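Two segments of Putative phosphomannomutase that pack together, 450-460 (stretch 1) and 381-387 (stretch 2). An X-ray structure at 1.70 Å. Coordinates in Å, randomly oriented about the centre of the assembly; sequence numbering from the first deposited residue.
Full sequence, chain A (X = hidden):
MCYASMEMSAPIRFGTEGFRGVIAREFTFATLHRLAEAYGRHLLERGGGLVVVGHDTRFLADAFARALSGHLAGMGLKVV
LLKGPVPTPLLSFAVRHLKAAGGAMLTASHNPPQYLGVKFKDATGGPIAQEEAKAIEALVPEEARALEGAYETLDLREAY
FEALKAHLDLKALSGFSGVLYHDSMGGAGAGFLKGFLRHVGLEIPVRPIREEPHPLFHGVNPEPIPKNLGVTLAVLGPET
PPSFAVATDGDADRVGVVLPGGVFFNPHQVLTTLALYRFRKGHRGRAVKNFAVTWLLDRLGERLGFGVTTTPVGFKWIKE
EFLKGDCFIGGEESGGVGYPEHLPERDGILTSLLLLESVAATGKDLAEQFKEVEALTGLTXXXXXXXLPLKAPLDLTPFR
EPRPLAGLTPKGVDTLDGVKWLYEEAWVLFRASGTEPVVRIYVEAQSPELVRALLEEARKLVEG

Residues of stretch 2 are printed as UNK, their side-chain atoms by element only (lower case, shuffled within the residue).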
# COMPACT_ATOMS: atom_id res chain seq x y z
N LEU A 450 10.02 22.02 -14.47
CA LEU A 450 9.59 22.95 -13.43
C LEU A 450 9.65 22.26 -12.08
O LEU A 450 9.97 22.88 -11.06
CB LEU A 450 8.17 23.45 -13.69
CG LEU A 450 7.64 24.42 -12.63
CD1 LEU A 450 8.59 25.61 -12.49
CD2 LEU A 450 6.26 24.89 -13.01
N VAL A 451 9.32 20.97 -12.06
CA VAL A 451 9.39 20.20 -10.82
C VAL A 451 10.83 20.27 -10.31
O VAL A 451 11.06 20.57 -9.14
CB VAL A 451 9.01 18.72 -11.05
CG1 VAL A 451 9.37 17.88 -9.83
CG2 VAL A 451 7.52 18.62 -11.34
N ARG A 452 11.80 20.00 -11.19
CA ARG A 452 13.20 20.03 -10.78
C ARG A 452 13.65 21.42 -10.33
O ARG A 452 14.37 21.55 -9.34
CB ARG A 452 14.11 19.53 -11.91
CG ARG A 452 15.61 19.59 -11.59
CD ARG A 452 15.97 18.77 -10.34
NE ARG A 452 17.40 18.84 -10.03
CZ ARG A 452 18.36 18.24 -10.73
NH1 ARG A 452 18.05 17.52 -11.80
NH2 ARG A 452 19.63 18.37 -10.37
N ALA A 453 13.22 22.46 -11.04
CA ALA A 453 13.59 23.82 -10.68
C ALA A 453 13.03 24.16 -9.30
O ALA A 453 13.73 24.68 -8.43
CB ALA A 453 13.05 24.81 -11.72
N LEU A 454 11.76 23.84 -9.09
CA LEU A 454 11.12 24.10 -7.80
C LEU A 454 11.87 23.44 -6.65
O LEU A 454 12.11 24.06 -5.61
CB LEU A 454 9.67 23.61 -7.80
CG LEU A 454 8.71 24.50 -8.59
CD1 LEU A 454 7.36 23.81 -8.72
CD2 LEU A 454 8.57 25.84 -7.89
N LEU A 455 12.24 22.18 -6.83
CA LEU A 455 12.97 21.46 -5.80
C LEU A 455 14.32 22.11 -5.53
O LEU A 455 14.76 22.18 -4.39
CB LEU A 455 13.16 19.99 -6.21
CG LEU A 455 11.93 19.09 -6.07
CD1 LEU A 455 12.19 17.74 -6.71
CD2 LEU A 455 11.60 18.91 -4.60
N GLU A 456 14.97 22.59 -6.59
CA GLU A 456 16.27 23.24 -6.43
C GLU A 456 16.18 24.53 -5.63
O GLU A 456 17.06 24.84 -4.83
CB GLU A 456 16.89 23.53 -7.81
CG GLU A 456 17.42 22.31 -8.54
CD GLU A 456 18.57 21.64 -7.80
OE1 GLU A 456 19.36 22.35 -7.16
OE2 GLU A 456 18.69 20.39 -7.88
N GLU A 457 15.12 25.31 -5.86
CA GLU A 457 14.95 26.57 -5.14
C GLU A 457 14.37 26.32 -3.75
O GLU A 457 14.74 27.00 -2.79
CB GLU A 457 14.02 27.51 -5.92
CG GLU A 457 14.45 27.82 -7.35
CD GLU A 457 15.75 28.61 -7.43
OE1 GLU A 457 16.07 29.09 -8.54
OE2 GLU A 457 16.44 28.76 -6.41
N ALA A 458 13.47 25.36 -3.64
CA ALA A 458 12.86 25.03 -2.35
C ALA A 458 13.92 24.51 -1.40
O ALA A 458 13.91 24.81 -0.20
CB ALA A 458 11.76 23.99 -2.54
N ARG A 459 14.85 23.73 -1.95
CA ARG A 459 15.94 23.13 -1.19
C ARG A 459 16.78 24.17 -0.45
O ARG A 459 17.08 24.02 0.74
CB ARG A 459 16.83 22.34 -2.15
CG ARG A 459 17.78 21.36 -1.51
CD ARG A 459 18.45 20.53 -2.60
NE ARG A 459 19.19 19.39 -2.07
CZ ARG A 459 19.64 18.40 -2.83
NH1 ARG A 459 19.42 18.41 -4.13
NH2 ARG A 459 20.31 17.39 -2.28
N LYS A 460 17.16 25.23 -1.16
CA LYS A 460 17.98 26.29 -0.58
C LYS A 460 17.29 27.00 0.58
O LYS A 460 17.87 27.87 1.22
CB LYS A 460 18.36 27.31 -1.66
CG LYS A 460 19.04 26.70 -2.88
CD LYS A 460 19.59 27.76 -3.82
CE LYS A 460 18.51 28.69 -4.32
NZ LYS A 460 19.05 29.72 -5.26
N UNK A 381 0.60 16.66 -15.67
CA UNK A 381 1.19 16.19 -14.42
C UNK A 381 2.66 15.81 -14.47
O UNK A 381 3.11 15.13 -15.40
c UNK A 381 1.05 14.25 -12.79
c UNK A 381 1.62 13.83 -10.70
c UNK A 381 1.87 13.17 -12.78
n UNK A 381 2.21 12.93 -11.47
c UNK A 381 0.39 14.97 -13.92
n UNK A 381 0.92 14.64 -11.47
N UNK A 382 3.39 16.24 -13.45
CA UNK A 382 4.80 15.93 -13.29
C UNK A 382 5.01 15.91 -11.78
O UNK A 382 4.42 16.71 -11.06
c UNK A 382 5.68 16.99 -13.94
N UNK A 383 5.84 15.00 -11.29
CA UNK A 383 6.04 14.91 -9.85
C UNK A 383 7.36 14.29 -9.42
O UNK A 383 7.96 13.49 -10.15
c UNK A 383 4.86 14.13 -9.26
c UNK A 383 5.01 13.76 -7.80
o UNK A 383 5.50 12.78 -3.78
c UNK A 383 5.92 12.33 -6.07
c UNK A 383 4.56 14.21 -5.46
c UNK A 383 5.32 13.10 -5.10
c UNK A 383 4.41 14.53 -6.80
c UNK A 383 5.76 12.66 -7.41
N UNK A 384 7.81 14.68 -8.23
CA UNK A 384 9.03 14.14 -7.65
C UNK A 384 9.08 14.47 -6.16
O UNK A 384 8.38 15.37 -5.70
c UNK A 384 10.27 14.71 -8.33
o UNK A 384 11.36 12.78 -7.50
c UNK A 384 11.51 13.89 -8.05
o UNK A 384 12.63 14.34 -8.37
N UNK A 385 9.90 13.73 -5.43
CA UNK A 385 10.04 13.94 -3.99
C UNK A 385 11.51 13.96 -3.60
O UNK A 385 12.31 13.18 -4.12
c UNK A 385 9.31 12.84 -3.22
c UNK A 385 8.69 11.85 -0.99
c UNK A 385 9.62 12.80 -1.73
n UNK A 385 10.85 10.02 -1.03
n UNK A 385 9.57 8.48 -2.16
n UNK A 385 8.67 10.51 -1.59
c UNK A 385 9.70 9.67 -1.59
N UNK A 386 11.87 14.86 -2.68
CA UNK A 386 13.24 14.98 -2.21
C UNK A 386 13.29 14.89 -0.68
O UNK A 386 12.57 15.61 0.01
c UNK A 386 16.22 15.58 -2.53
c UNK A 386 13.84 16.32 -2.66
c UNK A 386 15.66 18.02 -2.62
c UNK A 386 15.23 16.66 -2.11
N UNK A 387 14.14 14.01 -0.17
CA UNK A 387 14.28 13.84 1.27
C UNK A 387 15.72 13.57 1.66
O UNK A 387 16.57 14.47 1.61
o UNK A 387 14.50 11.38 0.13
c UNK A 387 13.63 11.40 1.03
c UNK A 387 13.38 12.70 1.76
o UNK A 387 12.95 10.40 1.35

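Position 381 carries six side-chain atoms: one carbon leading to a five-membered ring of three carbons and two nitrogens. That ring is an imidazole, so the residue is His381. The side chain comes no nearer to stretch 1 than 7.6 Å, from His381 CE1 to Val451 CG2, and both ring nitrogens are hydrogen-bonded elsewhere in the structure.

Position 382 has a single side-chain carbon, which must be CB. The CA-to-CB bond points toward the helix, and the CB of position 382 lies 3.6 Å from Val451 CG2, an apolar contact. With nothing beyond CB, this is Ala382.

Position 383 shows a carbon followed by a six-carbon ring bearing one oxygen. The nearest link is backbone, from N of position 383 to Val451 CG2 at 4.0 Å. A phenol identifies Tyr383. With chi1 at 171° (t) and CA-to-CB directed away from the helix, the side chain takes little part. Even so, Val451 CA and Tyr383 CA are 6.3 Å apart, a point of close backbone register.

Position 384 has two carbons, the second holding two oxygens. The CB of position 384 sits 3.6 Å from Val451 CG1. This short carboxylate is Asp384. Asp384 OD1 is 3.8 Å from Leu455 CD1, a van der Waals contact between a carboxylate oxygen and a methyl group, not a hydrogen bond. The other oxygen is engaged within the strand, where the backbone N of position 385 donates to Asp384 OD2 at 2.7 Å with an N-H...acceptor angle of 137°.

Position 385 extends through three carbons and a nitrogen to a carbon bearing two more nitrogens, a guanidinium, hence Arg385. Its CA-to-CB bond points away from the helix.

Position 386 has four carbons, and its CB is 3.9 Å from Leu455 CD2. The fork at the second carbon separates Leu386 from an isomer branched at CB. Leu386 CD2 is 3.8 Å from Arg459 CD.

Position 387 repeats the two-carbon, two-oxygen pattern: Asp387. Its nearest side-chain approach to stretch 1 is 8.7 Å, from Asp387 OD2 to Arg459 NH2; Arg385 NH1 and Asp387 OD1 form a salt bridge at 3.2 Å.

The contact follows from strand alternation: the CA-to-CB bonds of 382, 384 and 386 point toward the helix, those of 383 and 385 away. Val451 and Leu455, one helical turn apart and joined by the bond from Leu455 N to Val451 O (3.1 Å), meet this row. Arg459, a further turn on, starts sideways, but its end comes nearer, and Leu386 CD2 lies over one face of its guanidinium. The axes approach to 8.3 Å at 30°, burying 340 Å². No hydrogen bond crosses, so side-chain packing carries the contact.

Stretch 2, residues 381-387: HAYDRLD
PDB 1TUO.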